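Local coordinates for adherence and virulence protein A (Streptococcus pneumoniae, PDB 6PON), which binds fibronectin and so serves the adherence and virulence of the pneumococcus, this N-terminal part belonging to the NFACT family, at the interface of chains A and B. Coordinates in Å, arbitrary orientation; residue numbers count along the deposited sequence, not the author numbering. Chains: chain A/B, Adherence and virulence protein A.

Contact 1: the interface of chains A and B. Residues chain A 173, 176, 181, 185, 199; chain B 219, 222-223.
The backbone carbonyl of A:Ile176, at the end of a loop leading into helix 178-187 of chain A, points at B:Arg223 on helix 204-225 of chain B; A:Ile176 is extended (psi 137°), whereas B:Phe222 and B:Arg223 have helical backbones. B:Arg223 grips that carbonyl end-on: NH2 donates to A:Ile176 O at 2.8 Å and NH1 to the same oxygen at 3.0 Å. The oxygen lies almost in the guanidinium plane, whereas the two donors are tilted from the carbonyl plane. An arginine suits the place because its two terminal N-H groups converge on one oxygen from the same end of the guanidinium, which limits how the flat group can turn. B:Arg223 NH1 also bonds water 1 at 2.7 Å, and that water bonds A:Pro173 O, a second loop carbonyl. The chain bends at chi2 (-55°), bringing the guanidinium beside helix 178-187 of chain A, where A:Leu181 CD2 covers one of its faces.

B:Phe222 is the apolar wedge: a flat aromatic ring offers a face to a leucine methyl and a rim to A:Phe199. With CG set opposite the backbone N (chi1 -174°), its ring runs out between the helix and loops of chain A. A:Leu181 CD1 sits over the ring, 3.6 Å from its centroid, so the two methyls of one forked leucine serve two flat groups. The rim atom CZ of B:Phe222 lies over a face of A:Phe199, 3.6 Å from CZ of that ring. A:Leu185 packs farther along the helix, its CD1 3.5 Å from B:Leu219 CA, where its branched end packs closely against the helix backbone of chain B.

The site thus lies where the long helix 204-225 of chain B meets helix 178-187 and its flanking loops in chain A.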
ATOM      1  N   PRO A 173      -7.846  12.168 -10.907  1.00 18.09           N
ATOM      2  CA  PRO A 173      -6.973  11.575  -9.881  1.00 14.76           C
ATOM      3  C   PRO A 173      -5.712  12.368  -9.623  1.00 15.85           C
ATOM      4  O   PRO A 173      -5.141  12.261  -8.531  1.00 17.47           O
ATOM      5  CB  PRO A 173      -6.637  10.196 -10.470  1.00 15.17           C
ATOM      6  CG  PRO A 173      -6.715  10.400 -11.952  1.00 14.06           C
ATOM      7  CD  PRO A 173      -7.836  11.402 -12.168  1.00 15.39           C
ATOM      8  N   ILE A 176      -7.052  15.695  -7.245  1.00 17.37           N
ATOM      9  CA  ILE A 176      -7.985  15.547  -6.142  1.00 19.19           C
ATOM     10  C   ILE A 176      -7.302  15.927  -4.832  1.00 23.42           C
ATOM     11  O   ILE A 176      -6.135  15.585  -4.583  1.00 15.68           O
ATOM     12  CB  ILE A 176      -8.533  14.109  -6.120  1.00 21.63           C
ATOM     13  CG1 ILE A 176      -9.550  13.913  -4.985  1.00 17.99           C
ATOM     14  CG2 ILE A 176      -7.369  13.062  -6.136  1.00 17.45           C
ATOM     15  CD1 ILE A 176     -10.360  12.609  -5.092  1.00 17.72           C
ATOM     16  N   LEU A 181      -9.875  12.595  -1.578  1.00 22.98           N
ATOM     17  CA  LEU A 181      -9.223  11.321  -1.853  1.00 26.96           C
ATOM     18  C   LEU A 181      -9.282  10.404  -0.636  1.00 27.44           C
ATOM     19  O   LEU A 181      -9.688   9.238  -0.737  1.00 23.38           O
ATOM     20  CB  LEU A 181      -7.770  11.553  -2.274  1.00 26.55           C
ATOM     21  CG  LEU A 181      -6.927  10.285  -2.459  1.00 16.48           C
ATOM     22  CD1 LEU A 181      -7.487   9.452  -3.572  1.00 16.37           C
ATOM     23  CD2 LEU A 181      -5.507  10.656  -2.766  1.00 16.62           C
ATOM     24  N   LEU A 185     -10.739   6.657  -0.557  1.00 21.06           N
ATOM     25  CA  LEU A 185      -9.887   5.493  -0.324  1.00 22.62           C
ATOM     26  C   LEU A 185     -10.280   4.719   0.938  1.00 25.87           C
ATOM     27  O   LEU A 185     -10.123   3.492   0.987  1.00 24.05           O
ATOM     28  CB  LEU A 185      -8.420   5.920  -0.244  1.00 15.53           C
ATOM     29  CG  LEU A 185      -7.757   6.478  -1.497  1.00 23.07           C
ATOM     30  CD1 LEU A 185      -6.297   6.743  -1.257  1.00 19.40           C
ATOM     31  CD2 LEU A 185      -7.886   5.525  -2.643  1.00 19.68           C
ATOM     32  N   PHE A 199     -12.756   7.657 -10.952  1.00 15.60           N
ATOM     33  CA  PHE A 199     -11.710   8.559 -11.400  1.00 19.43           C
ATOM     34  C   PHE A 199     -11.732   8.686 -12.911  1.00 18.98           C
ATOM     35  O   PHE A 199     -12.005   7.718 -13.629  1.00 19.08           O
ATOM     36  CB  PHE A 199     -10.345   8.101 -10.919  1.00 18.06           C
ATOM     37  CG  PHE A 199     -10.197   8.140  -9.426  1.00 15.66           C
ATOM     38  CD1 PHE A 199     -10.081   9.350  -8.764  1.00 17.19           C
ATOM     39  CD2 PHE A 199     -10.179   6.969  -8.686  1.00 15.45           C
ATOM     40  CE1 PHE A 199      -9.954   9.394  -7.384  1.00 14.05           C
ATOM     41  CE2 PHE A 199     -10.038   7.003  -7.300  1.00 15.77           C
ATOM     42  CZ  PHE A 199      -9.927   8.222  -6.652  1.00 12.83           C
TER
ATOM     43  N   LEU B 219      -3.066   5.648   0.673  1.00 21.59           N
ATOM     44  CA  LEU B 219      -3.074   7.015   0.162  1.00 22.47           C
ATOM     45  C   LEU B 219      -1.737   7.379  -0.459  1.00 23.15           C
ATOM     46  O   LEU B 219      -1.678   7.988  -1.539  1.00 18.93           O
ATOM     47  CB  LEU B 219      -3.418   7.981   1.296  1.00 22.90           C
ATOM     48  CG  LEU B 219      -3.515   9.400   0.842  1.00 26.75           C
ATOM     49  CD1 LEU B 219      -4.852   9.989   1.046  1.00 24.22           C
ATOM     50  CD2 LEU B 219      -2.466  10.236   1.496  1.00 33.58           C
ATOM     51  N   PHE B 222      -1.310   5.773  -3.772  1.00 19.17           N
ATOM     52  CA  PHE B 222      -2.141   6.435  -4.770  1.00 16.39           C
ATOM     53  C   PHE B 222      -1.459   7.699  -5.271  1.00 19.96           C
ATOM     54  O   PHE B 222      -1.358   7.926  -6.485  1.00 19.45           O
ATOM     55  CB  PHE B 222      -3.521   6.750  -4.177  1.00 15.93           C
ATOM     56  CG  PHE B 222      -4.519   7.313  -5.187  1.00 19.46           C
ATOM     57  CD1 PHE B 222      -4.430   8.630  -5.626  1.00 19.46           C
ATOM     58  CD2 PHE B 222      -5.552   6.524  -5.681  1.00 19.88           C
ATOM     59  CE1 PHE B 222      -5.339   9.138  -6.533  1.00 19.09           C
ATOM     60  CE2 PHE B 222      -6.465   7.027  -6.581  1.00 15.94           C
ATOM     61  CZ  PHE B 222      -6.363   8.325  -7.011  1.00 18.34           C
ATOM     62  N   ARG B 223      -0.959   8.520  -4.341  1.00 18.32           N
ATOM     63  CA  ARG B 223      -0.258   9.747  -4.704  1.00 19.92           C
ATOM     64  C   ARG B 223       0.971   9.455  -5.554  1.00 17.30           C
ATOM     65  O   ARG B 223       1.210  10.118  -6.571  1.00 19.88           O
ATOM     66  CB  ARG B 223       0.137  10.516  -3.443  1.00 17.32           C
ATOM     67  CG  ARG B 223      -1.030  11.102  -2.707  1.00 15.79           C
ATOM     68  CD  ARG B 223      -1.864  11.990  -3.639  1.00 18.13           C
ATOM     69  NE  ARG B 223      -2.764  12.878  -2.897  1.00 17.29           N
ATOM     70  CZ  ARG B 223      -3.758  13.578  -3.437  1.00 18.84           C
ATOM     71  NH1 ARG B 223      -4.027  13.501  -4.739  1.00 19.39           N
ATOM     72  NH2 ARG B 223      -4.491  14.360  -2.670  1.00 20.47           N
TER
HETATM   73  O   HOH W   1      -2.995  11.887  -6.607  1.00 15.06           O

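Contact 2: the interface of chains A and B. Residues chain A 239, 256, 259, 263; chain B 3, 7, 11, 58, 60.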
ATOM      1  N   PHE A 239       1.105   0.583  26.247  1.00 28.78           N
ATOM      2  CA  PHE A 239       2.524   0.454  25.942  1.00 29.61           C
ATOM      3  C   PHE A 239       2.641  -0.364  24.663  1.00 33.98           C
ATOM      4  O   PHE A 239       1.717  -1.098  24.292  1.00 27.73           O
ATOM      5  CB  PHE A 239       3.290  -0.218  27.093  1.00 29.01           C
ATOM      6  CG  PHE A 239       2.673  -1.527  27.534  1.00 30.12           C
ATOM      7  CD1 PHE A 239       3.014  -2.717  26.910  1.00 25.68           C
ATOM      8  CD2 PHE A 239       1.721  -1.558  28.540  1.00 28.84           C
ATOM      9  CE1 PHE A 239       2.437  -3.920  27.300  1.00 25.30           C
ATOM     10  CE2 PHE A 239       1.137  -2.755  28.933  1.00 28.20           C
ATOM     11  CZ  PHE A 239       1.492  -3.936  28.308  1.00 24.80           C
ATOM     12  N   SER A 256      11.314  -4.817  29.216  1.00 30.19           N
ATOM     13  CA  SER A 256      11.090  -5.050  30.639  1.00 34.84           C
ATOM     14  C   SER A 256      11.172  -3.751  31.428  1.00 27.54           C
ATOM     15  O   SER A 256      10.371  -3.515  32.346  1.00 28.06           O
ATOM     16  CB  SER A 256      12.085  -6.086  31.165  1.00 31.73           C
ATOM     17  OG  SER A 256      11.804  -7.365  30.602  1.00 27.95           O
ATOM     18  N   LEU A 259       7.852  -2.060  30.955  1.00 27.12           N
ATOM     19  CA  LEU A 259       6.738  -2.576  31.749  1.00 25.17           C
ATOM     20  C   LEU A 259       6.912  -2.265  33.229  1.00 31.48           C
ATOM     21  O   LEU A 259       5.922  -2.031  33.932  1.00 31.16           O
ATOM     22  CB  LEU A 259       6.592  -4.079  31.532  1.00 24.68           C
ATOM     23  CG  LEU A 259       6.013  -4.450  30.169  1.00 28.35           C
ATOM     24  CD1 LEU A 259       6.145  -5.939  29.891  1.00 25.57           C
ATOM     25  CD2 LEU A 259       4.571  -4.025  30.113  1.00 23.78           C
ATOM     26  N   TYR A 263       3.805  -0.097  35.240  1.00 37.77           N
ATOM     27  CA  TYR A 263       3.083  -0.594  36.417  1.00 38.88           C
ATOM     28  C   TYR A 263       3.643   0.050  37.688  1.00 39.49           C
ATOM     29  O   TYR A 263       4.234  -0.593  38.551  1.00 40.48           O
ATOM     30  CB  TYR A 263       3.147  -2.118  36.478  1.00 31.06           C
ATOM     31  CG  TYR A 263       2.340  -2.812  35.403  1.00 33.34           C
ATOM     32  CD1 TYR A 263       0.973  -3.025  35.554  1.00 35.19           C
ATOM     33  CD2 TYR A 263       2.946  -3.259  34.228  1.00 37.47           C
ATOM     34  CE1 TYR A 263       0.232  -3.669  34.561  1.00 33.63           C
ATOM     35  CE2 TYR A 263       2.214  -3.896  33.232  1.00 33.25           C
ATOM     36  CZ  TYR A 263       0.862  -4.099  33.403  1.00 31.43           C
ATOM     37  OH  TYR A 263       0.140  -4.739  32.417  1.00 38.38           O
TER
ATOM     38  N   PHE B   3      -0.456  -5.839  26.129  1.00 24.73           N
ATOM     39  CA  PHE B   3       0.208  -7.140  26.258  1.00 21.45           C
ATOM     40  C   PHE B   3      -0.555  -8.188  25.451  1.00 22.53           C
ATOM     41  O   PHE B   3      -1.187  -9.099  25.985  1.00 20.78           O
ATOM     42  CB  PHE B   3       0.351  -7.562  27.712  1.00 20.49           C
ATOM     43  CG  PHE B   3       1.539  -8.447  27.942  1.00 19.71           C
ATOM     44  CD1 PHE B   3       1.481  -9.807  27.650  1.00 21.27           C
ATOM     45  CD2 PHE B   3       2.730  -7.913  28.383  1.00 18.64           C
ATOM     46  CE1 PHE B   3       2.594 -10.630  27.834  1.00 25.91           C
ATOM     47  CE2 PHE B   3       3.854  -8.717  28.574  1.00 21.86           C
ATOM     48  CZ  PHE B   3       3.785 -10.088  28.307  1.00 22.52           C
ATOM     49  N   PHE B   7       2.981  -7.935  21.098  1.00 20.39           N
ATOM     50  CA  PHE B   7       3.939  -7.516  22.118  1.00 21.12           C
ATOM     51  C   PHE B   7       4.765  -8.696  22.609  1.00 21.96           C
ATOM     52  O   PHE B   7       5.994  -8.606  22.749  1.00 21.73           O
ATOM     53  CB  PHE B   7       3.208  -6.870  23.290  1.00 20.13           C
ATOM     54  CG  PHE B   7       4.122  -6.214  24.291  1.00 24.95           C
ATOM     55  CD1 PHE B   7       4.594  -6.923  25.393  1.00 23.87           C
ATOM     56  CD2 PHE B   7       4.501  -4.887  24.140  1.00 21.92           C
ATOM     57  CE1 PHE B   7       5.438  -6.327  26.315  1.00 21.99           C
ATOM     58  CE2 PHE B   7       5.341  -4.280  25.057  1.00 27.62           C
ATOM     59  CZ  PHE B   7       5.819  -5.007  26.153  1.00 21.99           C
ATOM     60  N   ILE B  11       8.931  -9.461  23.319  1.00 26.04           N
ATOM     61  CA  ILE B  11       9.629  -9.655  24.587  1.00 29.20           C
ATOM     62  C   ILE B  11      10.167 -11.077  24.719  1.00 25.86           C
ATOM     63  O   ILE B  11      11.174 -11.301  25.404  1.00 25.80           O
ATOM     64  CB  ILE B  11       8.735  -9.284  25.786  1.00 29.82           C
ATOM     65  CG1 ILE B  11       9.614  -9.152  27.049  1.00 29.05           C
ATOM     66  CG2 ILE B  11       7.632 -10.322  25.976  1.00 25.87           C
ATOM     67  CD1 ILE B  11       8.991  -8.345  28.193  1.00 24.43           C
ATOM     68  N   ARG B  58       1.175 -10.929  32.713  1.00 21.51           N
ATOM     69  CA  ARG B  58       2.266 -10.644  31.792  1.00 21.41           C
ATOM     70  C   ARG B  58       3.427 -11.537  32.196  1.00 19.52           C
ATOM     71  O   ARG B  58       3.425 -12.136  33.274  1.00 20.09           O
ATOM     72  CB  ARG B  58       2.676  -9.170  31.833  1.00 22.04           C
ATOM     73  CG  ARG B  58       3.148  -8.725  33.226  1.00 24.65           C
ATOM     74  CD  ARG B  58       3.209  -7.211  33.356  1.00 30.42           C
ATOM     75  NE  ARG B  58       3.865  -6.770  34.589  1.00 30.70           N
ATOM     76  CZ  ARG B  58       3.250  -6.649  35.761  1.00 28.81           C
ATOM     77  NH1 ARG B  58       1.961  -6.932  35.870  1.00 30.39           N
ATOM     78  NH2 ARG B  58       3.918  -6.230  36.823  1.00 28.66           N
ATOM     79  N   GLN B  60       7.792 -11.087  32.088  1.00 19.12           N
ATOM     80  CA  GLN B  60       8.584  -9.872  32.073  1.00 22.94           C
ATOM     81  C   GLN B  60       9.837 -10.086  32.908  1.00 23.20           C
ATOM     82  O   GLN B  60       9.756 -10.675  33.987  1.00 21.79           O
ATOM     83  CB  GLN B  60       7.726  -8.731  32.653  1.00 20.84           C
ATOM     84  CG  GLN B  60       8.403  -7.447  32.779  1.00 22.99           C
ATOM     85  CD  GLN B  60       7.853  -6.585  33.898  1.00 26.68           C
ATOM     86  OE1 GLN B  60       6.664  -6.617  34.206  1.00 27.46           O
ATOM     87  NE2 GLN B  60       8.723  -5.778  34.491  1.00 25.67           N
TER
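Helix 255-262 of chain A, with the residue just beyond it and the short strand 239-240, docks against the N-terminal segment, helix 5-19 and strand 58-61 of chain B. A:Phe239 and B:Phe7 meet edge-to-face, their planes 75° apart and centroids 4.9 Å apart. The rim of A:Phe239 supplies the edge: CE1 stands over the centre of the B:Phe7 face, and CD1 comes within 3.4 Å of B:Phe7 CE2. Its CG lies between backbone N and carbonyl carbon (chi1 52°), turning the ring from the strand toward chain B. A:Leu259 CD2 covers a face of A:Phe239 from within its own chain, bracing the ring.

The other branch of A:Leu259 does the reaching across: CD1 is 3.7 Å from B:Phe7 CE1 and 3.8 Å from B:Phe3 CE2, arriving at the edge of the latter ring. A forked leucine fits here because one methyl can steady its neighbour while the other enters the aromatic cluster. A:Leu259 CB packs 3.7 Å from B:Gln60 CD.

At the polar margin B:Arg58 lies nearly flat on A:Tyr263, guanidinium and ring planes 13° apart, with NH1 3.8 Å above the ring centroid in a cation-pi contact. Tyrosine suits this position, offering a broad aromatic face to a flat cation. Within chain B, B:Arg58 NE donates to B:Gln60 OE1 at 2.8 Å, close to straight; the bond probably limits the turning of the guanidinium, while the glutamine also packs against A:Leu259.

The site lies where the end of the modelled part of chain A reaches the N-terminal helix and strand-rich region of chain B.

Contact 1 and contact 2 lie about 39 Å apart, measured between the centres of their C-alpha atoms, and share no residue. Contact 1 sets helix 178-187 and loops of chain A against helix 204-225 of chain B; contact 2 sets helix 255-262 and strand 239-240 of chain A against the N-terminal segment, helix 5-19 and strand 58-61 of chain B. With each contact twinned by two-fold symmetry, the two copies in the deposited assembly touch at separated places: a central helical region and both ends. This intertwined arrangement would be compatible with a stable dimer, although the structure alone does not show one in solution.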